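Local structure of NAD(P)-dependent oxidoreductase (Pseudomonas putida, 7A3W) at residues 72-75 with 76-79; 227-231 with 232-236; 261-264 with 265-269. The protein probably reduces imines with NADPH as hydride donor, and acts as a multifunctional biocatalyst for conjugate reduction and reductive amination. All coordinates share one frame; numbering follows the deposited sequence.

Contact 1 (72-75 with 76-79). With NDP (NADPH dihydro-nicotinamide-adenine-dinucleotide phosphate), chain F.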
loop_
_atom_site.group_PDB
_atom_site.type_symbol
_atom_site.label_atom_id
_atom_site.label_comp_id
_atom_site.label_asym_id
_atom_site.label_seq_id
_atom_site.Cartn_x
_atom_site.Cartn_y
_atom_site.Cartn_z
ATOM N N MET B 72 18.447 -9.794 -16.957
ATOM C CA MET B 72 17.660 -10.343 -18.080
ATOM C C MET B 72 16.222 -10.541 -17.587
ATOM O O MET B 72 15.922 -10.310 -16.417
ATOM C CB MET B 72 18.249 -11.670 -18.560
ATOM C CG MET B 72 19.583 -11.526 -19.251
ATOM S SD MET B 72 20.522 -13.081 -19.243
ATOM C CE MET B 72 22.178 -12.413 -19.285
ATOM N N ILE B 73 15.318 -10.925 -18.481
ATOM C CA ILE B 73 13.880 -10.959 -18.148
ATOM C C ILE B 73 13.680 -11.852 -16.911
ATOM O O ILE B 73 12.846 -11.528 -16.058
ATOM C CB ILE B 73 13.030 -11.404 -19.354
ATOM C CG1 ILE B 73 11.539 -11.267 -19.034
ATOM C CG2 ILE B 73 13.432 -12.808 -19.815
ATOM C CD1 ILE B 73 11.165 -9.903 -18.497
ATOM N N ASP B 74 14.432 -12.938 -16.802
ATOM C CA ASP B 74 14.281 -13.867 -15.655
ATOM C C ASP B 74 15.550 -14.689 -15.436
ATOM O O ASP B 74 16.465 -14.684 -16.282
ATOM C CB ASP B 74 13.029 -14.735 -15.777
ATOM C CG ASP B 74 13.019 -15.680 -16.955
ATOM O OD1 ASP B 74 14.110 -16.070 -17.413
ATOM O OD2 ASP B 74 11.916 -16.025 -17.404
ATOM N N LYS B 75 15.611 -15.362 -14.291
ATOM C CA LYS B 75 16.771 -16.205 -13.930
ATOM C C LYS B 75 16.898 -17.386 -14.896
ATOM O O LYS B 75 18.021 -17.759 -15.205
ATOM C CB LYS B 75 16.648 -16.622 -12.469
ATOM C CG LYS B 75 16.759 -15.458 -11.487
ATOM C CD LYS B 75 16.847 -15.896 -10.037
ATOM C CE LYS B 75 16.536 -14.831 -9.009
ATOM N NZ LYS B 75 17.518 -13.707 -9.039
ATOM N N ALA B 76 15.783 -17.953 -15.366
ATOM C CA ALA B 76 15.776 -19.081 -16.329
ATOM C C ALA B 76 16.629 -18.752 -17.563
ATOM O O ALA B 76 17.461 -19.583 -17.971
ATOM C CB ALA B 76 14.362 -19.443 -16.719
ATOM N N VAL B 77 16.503 -17.566 -18.151
ATOM C CA VAL B 77 17.304 -17.268 -19.381
ATOM C C VAL B 77 18.783 -17.105 -19.024
ATOM O O VAL B 77 19.622 -17.394 -19.880
ATOM C CB VAL B 77 16.747 -16.090 -20.207
ATOM C CG1 VAL B 77 15.283 -16.324 -20.570
ATOM C CG2 VAL B 77 16.947 -14.739 -19.544
ATOM N N PHE B 78 19.139 -16.738 -17.792
ATOM C CA PHE B 78 20.569 -16.715 -17.394
ATOM C C PHE B 78 21.092 -18.151 -17.269
ATOM O O PHE B 78 22.247 -18.417 -17.609
ATOM C CB PHE B 78 20.777 -15.927 -16.109
ATOM C CG PHE B 78 22.228 -15.847 -15.732
ATOM C CD1 PHE B 78 23.173 -15.358 -16.629
ATOM C CD2 PHE B 78 22.666 -16.313 -14.507
ATOM C CE1 PHE B 78 24.515 -15.283 -16.274
ATOM C CE2 PHE B 78 24.010 -16.258 -14.166
ATOM C CZ PHE B 78 24.935 -15.758 -15.055
ATOM N N GLN B 79 20.245 -19.086 -16.847
ATOM C CA GLN B 79 20.603 -20.526 -16.855
ATOM C C GLN B 79 20.957 -20.963 -18.291
ATOM O O GLN B 79 21.949 -21.681 -18.474
ATOM C CB GLN B 79 19.474 -21.347 -16.222
ATOM C CG GLN B 79 19.747 -22.844 -16.231
ATOM C CD GLN B 79 20.779 -23.278 -15.212
ATOM O OE1 GLN B 79 21.533 -22.469 -14.664
ATOM N NE2 GLN B 79 20.818 -24.577 -14.937
HETATM P PA NDP F . 12.904 -5.842 -20.459
HETATM O O1A NDP F . 13.070 -4.385 -20.784
HETATM O O2A NDP F . 11.808 -6.679 -21.076
HETATM O O5B NDP F . 14.308 -6.536 -20.789
HETATM C C5B NDP F . 14.421 -7.971 -20.808
HETATM C C4B NDP F . 15.870 -8.288 -21.065
HETATM O O4B NDP F . 16.058 -9.734 -21.069
HETATM C C3B NDP F . 16.430 -7.787 -22.402
HETATM O O3B NDP F . 17.803 -7.523 -22.224
HETATM C C2B NDP F . 16.181 -8.997 -23.287
HETATM O O2B NDP F . 16.989 -9.123 -24.463
HETATM C C1B NDP F . 16.620 -10.081 -22.314
HETATM N N9A NDP F . 16.173 -11.405 -22.696
HETATM C C8A NDP F . 14.898 -11.887 -22.821
HETATM N N7A NDP F . 14.862 -13.143 -23.199
HETATM C C5A NDP F . 16.197 -13.514 -23.282
HETATM C C6A NDP F . 16.834 -14.719 -23.631
HETATM N N6A NDP F . 16.185 -15.847 -23.944
HETATM N N1A NDP F . 18.183 -14.732 -23.619
HETATM C C2A NDP F . 18.846 -13.611 -23.303
HETATM N N3A NDP F . 18.363 -12.420 -22.979
HETATM C C4A NDP F . 17.016 -12.442 -22.987
HETATM O O3 NDP F . 12.858 -6.121 -18.890
HETATM P PN NDP F . 13.379 -5.147 -17.714
HETATM O O1N NDP F . 12.234 -4.255 -17.414
HETATM O O2N NDP F . 14.682 -4.513 -18.099
HETATM O O5D NDP F . 13.506 -6.183 -16.519
HETATM C C5D NDP F . 14.650 -7.043 -16.330
HETATM C C4D NDP F . 14.517 -7.722 -14.991
HETATM O O4D NDP F . 14.567 -6.734 -13.925
HETATM C C3D NDP F . 13.222 -8.526 -14.773
HETATM O O3D NDP F . 13.538 -9.781 -14.187
HETATM C C2D NDP F . 12.396 -7.601 -13.899
HETATM O O2D NDP F . 11.437 -8.324 -13.138
HETATM C C1D NDP F . 13.467 -6.885 -13.074
HETATM N N1N NDP F . 13.066 -5.519 -12.614
HETATM C C2N NDP F . 12.682 -4.522 -13.483
HETATM C C3N NDP F . 12.154 -3.329 -13.029
HETATM C C7N NDP F . 11.721 -2.230 -13.941
HETATM O O7N NDP F . 11.147 -1.266 -13.437
HETATM N N7N NDP F . 11.982 -2.264 -15.237
HETATM C C4N NDP F . 12.078 -3.085 -11.573
HETATM C C5N NDP F . 12.532 -4.178 -10.751
HETATM C C6N NDP F . 13.091 -5.255 -11.262
HETATM P P2B NDP F . 16.459 -8.350 -25.781
HETATM O O1X NDP F . 14.993 -8.758 -25.905
HETATM O O2X NDP F . 16.741 -6.872 -25.630
HETATM O O3X NDP F . 17.346 -9.017 -26.811
#
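M72 and V77 make the tight part of this contact. CB of M72 presses on CG2 of V77 at 3.5 Å, closer than usual for two carbons. The methionine chain then runs on, extended beyond CG. Its SD stays near the same methyl, and CE comes obliquely to the F78 ring, 4.1 Å from CD1. M72 and F78 are buried. I73 is held more loosely against the helix, with its CG2 4.0 Å from V77 CG2.

The looser side, with D74 and A76, is partly exposed. D74 sits at the N-cap of helix 75-83. Its CG lies between the backbone N and the carbonyl carbon (chi1 64°), which folds the carboxylate back over the first turn. There OD1 accepts from V77 N at 2.9 Å, met nearly along its C-O axis. The same oxygen touches CB of A76. An alanine here would remove the carboxylate and is likely to leave V77 N without its capping acceptor and the first turn less firmly fixed.

This is the loop after strand 67-70 of the Rossmann-type domain, and it borders the cofactor. I73 N gives a weak bond to the ribose O4B of NADPH, and I73 O receives the hydroxyl O3D at 2.7 Å. The apolar side chains add to this grip. I73 CG2 lies 3.5 Å from C8A of the adenine, and V77 CG1 lies 3.5 Å from N6A. I73 also packs on V244 of the second subunit.

K75 O accepts from Q79 N at 3.1 Å and more weakly from F78 N. The K75 side chain leaves for the interior, where NZ pairs with D123 and bonds to S100 O.

Contact 2 (227-231 with 232-236)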
loop_
_atom_site.group_PDB
_atom_site.type_symbol
_atom_site.label_atom_id
_atom_site.label_comp_id
_atom_site.label_asym_id
_atom_site.label_seq_id
_atom_site.Cartn_x
_atom_site.Cartn_y
_atom_site.Cartn_z
ATOM N N ALA B 227 2.193 -5.559 12.724
ATOM C CA ALA B 227 3.422 -6.381 12.873
ATOM C C ALA B 227 3.712 -6.576 14.357
ATOM O O ALA B 227 4.073 -7.693 14.729
ATOM C CB ALA B 227 4.605 -5.752 12.200
ATOM N N ASP B 228 3.595 -5.520 15.170
ATOM C CA ASP B 228 3.861 -5.626 16.633
ATOM C C ASP B 228 2.838 -6.565 17.278
ATOM O O ASP B 228 3.239 -7.420 18.106
ATOM C CB ASP B 228 3.931 -4.260 17.288
ATOM C CG ASP B 228 5.153 -3.453 16.891
ATOM O OD1 ASP B 228 6.036 -3.992 16.193
ATOM O OD2 ASP B 228 5.208 -2.293 17.281
ATOM N N ARG B 229 1.576 -6.492 16.870
ATOM C CA ARG B 229 0.523 -7.402 17.380
ATOM C C ARG B 229 0.791 -8.844 16.946
ATOM O O ARG B 229 0.576 -9.733 17.781
ATOM C CB ARG B 229 -0.862 -6.960 16.908
ATOM C CG ARG B 229 -1.414 -5.803 17.720
ATOM C CD ARG B 229 -2.754 -5.395 17.160
ATOM N NE ARG B 229 -3.435 -4.359 17.898
ATOM C CZ ARG B 229 -4.157 -4.559 19.002
ATOM N NH1 ARG B 229 -4.272 -5.771 19.527
ATOM N NH2 ARG B 229 -4.748 -3.532 19.586
ATOM N N ILE B 230 1.176 -9.082 15.690
ATOM C CA ILE B 230 1.421 -10.457 15.154
ATOM C C ILE B 230 2.626 -11.049 15.899
ATOM O O ILE B 230 2.551 -12.196 16.313
ATOM C CB ILE B 230 1.599 -10.455 13.620
ATOM C CG1 ILE B 230 0.318 -10.018 12.898
ATOM C CG2 ILE B 230 2.079 -11.805 13.112
ATOM C CD1 ILE B 230 0.543 -9.465 11.492
ATOM N N ALA B 231 3.668 -10.250 16.126
ATOM C CA ALA B 231 4.876 -10.662 16.874
ATOM C C ALA B 231 4.463 -11.125 18.275
ATOM O O ALA B 231 5.045 -12.116 18.743
ATOM C CB ALA B 231 5.875 -9.537 16.962
ATOM N N ALA B 232 3.524 -10.410 18.916
ATOM C CA ALA B 232 3.089 -10.644 20.311
ATOM C C ALA B 232 1.907 -11.624 20.356
ATOM O O ALA B 232 1.496 -11.975 21.457
ATOM C CB ALA B 232 2.747 -9.337 20.966
ATOM N N SER B 233 1.398 -12.070 19.206
ATOM C CA SER B 233 0.107 -12.788 19.101
ATOM C C SER B 233 -0.956 -12.076 19.963
ATOM O O SER B 233 -1.712 -12.742 20.686
ATOM C CB SER B 233 0.300 -14.216 19.488
ATOM O OG SER B 233 -0.833 -14.962 19.117
ATOM N N ASP B 234 -0.991 -10.742 19.916
ATOM C CA ASP B 234 -1.877 -9.891 20.750
ATOM C C ASP B 234 -2.928 -9.241 19.848
ATOM O O ASP B 234 -2.653 -8.159 19.284
ATOM C CB ASP B 234 -1.084 -8.816 21.495
ATOM C CG ASP B 234 -1.976 -7.853 22.263
ATOM O OD1 ASP B 234 -3.159 -8.199 22.493
ATOM O OD2 ASP B 234 -1.488 -6.763 22.625
ATOM N N TYR B 235 -4.092 -9.869 19.729
ATOM C CA TYR B 235 -5.144 -9.491 18.765
ATOM C C TYR B 235 -6.361 -8.903 19.479
ATOM O O TYR B 235 -7.434 -8.982 18.895
ATOM C CB TYR B 235 -5.537 -10.721 17.951
ATOM C CG TYR B 235 -4.409 -11.294 17.140
ATOM C CD1 TYR B 235 -3.687 -10.501 16.265
ATOM C CD2 TYR B 235 -4.027 -12.621 17.280
ATOM C CE1 TYR B 235 -2.646 -11.016 15.510
ATOM C CE2 TYR B 235 -2.991 -13.155 16.529
ATOM C CZ TYR B 235 -2.297 -12.350 15.642
ATOM O OH TYR B 235 -1.270 -12.822 14.889
ATOM N N SER B 236 -6.196 -8.327 20.674
ATOM C CA SER B 236 -7.290 -7.641 21.417
ATOM C C SER B 236 -7.935 -6.590 20.500
ATOM O O SER B 236 -7.192 -5.854 19.820
ATOM C CB SER B 236 -6.794 -7.015 22.701
ATOM O OG SER B 236 -5.884 -5.957 22.431
#
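R229 O is held by two backbone N-H groups. D234 N reaches it at 2.8 Å in a fairly straight bond (166°), and A232 N adds a weak one. The side chain of R229 returns the grip. Its NH1 donates to D234 O at 2.9 Å, so the two residues are tied in both directions.

The path of the arginine explains this second bond. Its chain is extended from CG to NE and runs alongside D234 O, with CG 3.1 Å from that oxygen. A chi4 of -82° then turns the guanidinium so that NH1 comes to the carbonyl from above its plane. S236 OG lies at the guanidinium edge, in its plane, and takes a weak bond from NH1 at 3.3 Å. D234 OD1 adds a long salt bridge to NH1 at 4.0 Å. E238 forms a salt bridge with R229 NH2 and also bonds S236 OG.

The backbone here forms a Schellman motif at the C-terminal end of helix 205-232. S233 leaves the helical conformation with a positive phi of 44°. Its N bonds back to I230 O at 3.1 Å, and the D234 N bond is the other link of the motif.

Y235 also reaches back to I230. Its OH lies 3.6 Å from I230 CA, and CG1 of I230 meets the tyrosine ring at its edge. S233 C lies over one face of this ring, offset toward the rim. I230 and Y235 also touch the C-terminal helix 289-293, through F290 and K291. V205 of the second subunit packs on I230.

Contact 3 (261-264 with 265-269)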
loop_
_atom_site.group_PDB
_atom_site.type_symbol
_atom_site.label_atom_id
_atom_site.label_comp_id
_atom_site.label_asym_id
_atom_site.label_seq_id
_atom_site.Cartn_x
_atom_site.Cartn_y
_atom_site.Cartn_z
ATOM N N ALA B 261 -17.289 0.191 -11.025
ATOM C CA ALA B 261 -15.826 0.157 -10.884
ATOM C C ALA B 261 -15.428 -1.276 -10.530
ATOM O O ALA B 261 -16.165 -1.989 -9.864
ATOM C CB ALA B 261 -15.378 1.145 -9.851
ATOM N N PRO B 262 -14.250 -1.750 -10.965
ATOM C CA PRO B 262 -13.739 -3.050 -10.531
ATOM C C PRO B 262 -13.478 -3.078 -9.019
ATOM O O PRO B 262 -13.120 -2.047 -8.437
ATOM C CB PRO B 262 -12.424 -3.247 -11.289
ATOM C CG PRO B 262 -12.374 -2.133 -12.316
ATOM C CD PRO B 262 -13.364 -1.063 -11.902
ATOM N N HIS B 263 -13.613 -4.264 -8.425
ATOM C CA HIS B 263 -13.566 -4.472 -6.960
ATOM C C HIS B 263 -12.852 -5.775 -6.597
ATOM O O HIS B 263 -13.118 -6.306 -5.503
ATOM C CB HIS B 263 -14.991 -4.395 -6.407
ATOM C CG HIS B 263 -15.939 -5.332 -7.067
ATOM N ND1 HIS B 263 -16.011 -6.661 -6.728
ATOM C CD2 HIS B 263 -16.846 -5.144 -8.045
ATOM C CE1 HIS B 263 -16.937 -7.254 -7.454
ATOM N NE2 HIS B 263 -17.468 -6.353 -8.263
ATOM N N ALA B 264 -11.923 -6.246 -7.431
ATOM C CA ALA B 264 -11.167 -7.494 -7.180
ATOM C C ALA B 264 -10.274 -7.356 -5.937
ATOM O O ALA B 264 -10.062 -8.339 -5.196
ATOM C CB ALA B 264 -10.346 -7.837 -8.395
ATOM N N SER B 265 -9.673 -6.195 -5.737
ATOM C CA SER B 265 -8.791 -5.989 -4.573
ATOM C C SER B 265 -9.631 -5.978 -3.283
ATOM O O SER B 265 -9.219 -6.560 -2.297
ATOM C CB SER B 265 -7.990 -4.730 -4.731
ATOM O OG SER B 265 -7.066 -4.650 -3.670
ATOM N N THR B 266 -10.768 -5.302 -3.293
ATOM C CA THR B 266 -11.717 -5.265 -2.157
ATOM C C THR B 266 -12.251 -6.687 -1.911
ATOM O O THR B 266 -12.336 -7.101 -0.746
ATOM C CB THR B 266 -12.806 -4.232 -2.442
ATOM O OG1 THR B 266 -12.155 -2.956 -2.533
ATOM C CG2 THR B 266 -13.892 -4.226 -1.388
ATOM N N ASP B 267 -12.555 -7.426 -2.970
ATOM C CA ASP B 267 -13.027 -8.829 -2.823
ATOM C C ASP B 267 -11.966 -9.662 -2.095
ATOM O O ASP B 267 -12.327 -10.484 -1.206
ATOM C CB ASP B 267 -13.337 -9.471 -4.168
ATOM C CG ASP B 267 -14.560 -8.903 -4.851
ATOM O OD1 ASP B 267 -15.368 -8.248 -4.186
ATOM O OD2 ASP B 267 -14.690 -9.143 -6.048
ATOM N N ALA B 268 -10.693 -9.459 -2.428
ATOM C CA ALA B 268 -9.570 -10.201 -1.807
ATOM C C ALA B 268 -9.510 -9.891 -0.308
ATOM O O ALA B 268 -9.466 -10.818 0.512
ATOM C CB ALA B 268 -8.281 -9.876 -2.526
ATOM N N TYR B 269 -9.502 -8.621 0.066
ATOM C CA TYR B 269 -9.453 -8.223 1.492
ATOM C C TYR B 269 -10.669 -8.793 2.231
ATOM O O TYR B 269 -10.515 -9.335 3.325
ATOM C CB TYR B 269 -9.395 -6.706 1.604
ATOM C CG TYR B 269 -9.712 -6.175 2.972
ATOM C CD1 TYR B 269 -8.808 -6.254 4.027
ATOM C CD2 TYR B 269 -10.932 -5.578 3.210
ATOM C CE1 TYR B 269 -9.117 -5.740 5.272
ATOM C CE2 TYR B 269 -11.256 -5.060 4.444
ATOM C CZ TYR B 269 -10.336 -5.112 5.469
ATOM O OH TYR B 269 -10.691 -4.587 6.676
#
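H263 and D267 face each other across the first turn of helix 264-278, in the helical C-terminal domain. H263 is the N-cap residue. From CB, its CG stands between the backbone N and the carbonyl carbon (chi1 55°), which swings the ring over the start of the helix. CG itself is only loosely approached by the carboxylate of D267. ND1 is the main touching atom. It gives weak bonds to both oxygens, 2.9 Å to D267 OD2 and 3.1 Å to D267 OD1. CE1, next along the ring edge, lies 3.3 Å from OD2. The carboxylate carbon lies in the ring plane, at its edge, but the two planes are turned 72° apart. L253 and L256 of helix 242-258 pack on the histidine as well.

The backbone of the pair is tied too. D267 N bonds to H263 O at 2.8 Å. T266 turns to helix 173-200, where its OG1 bonds to E193. A264 packs on A268 of the second subunit, and A264 N bonds to the hydroxyl of Y272 there. In the next bond along the helix, A268 N reaches A264 O at 3.1 Å.

From the N terminus, the chain first passes contact 1, which joins the loop after strand 67-70 to helix 75-83 in the cofactor domain. The long helix 173-200 then leads on into the helical domain. Contact 2 closes the turn that ends helix 205-232, before helix 242-258. Contact 3 follows at the start of helix 264-278. The three come in series; none nests in or crosses another. Contacts 1 and 2 lie on opposite sides of the chain's centre, with centres 39 Å apart. Contacts 2 and 3 share the C-terminal domain, with nearest atoms about 12 Å apart. All three touch the second subunit.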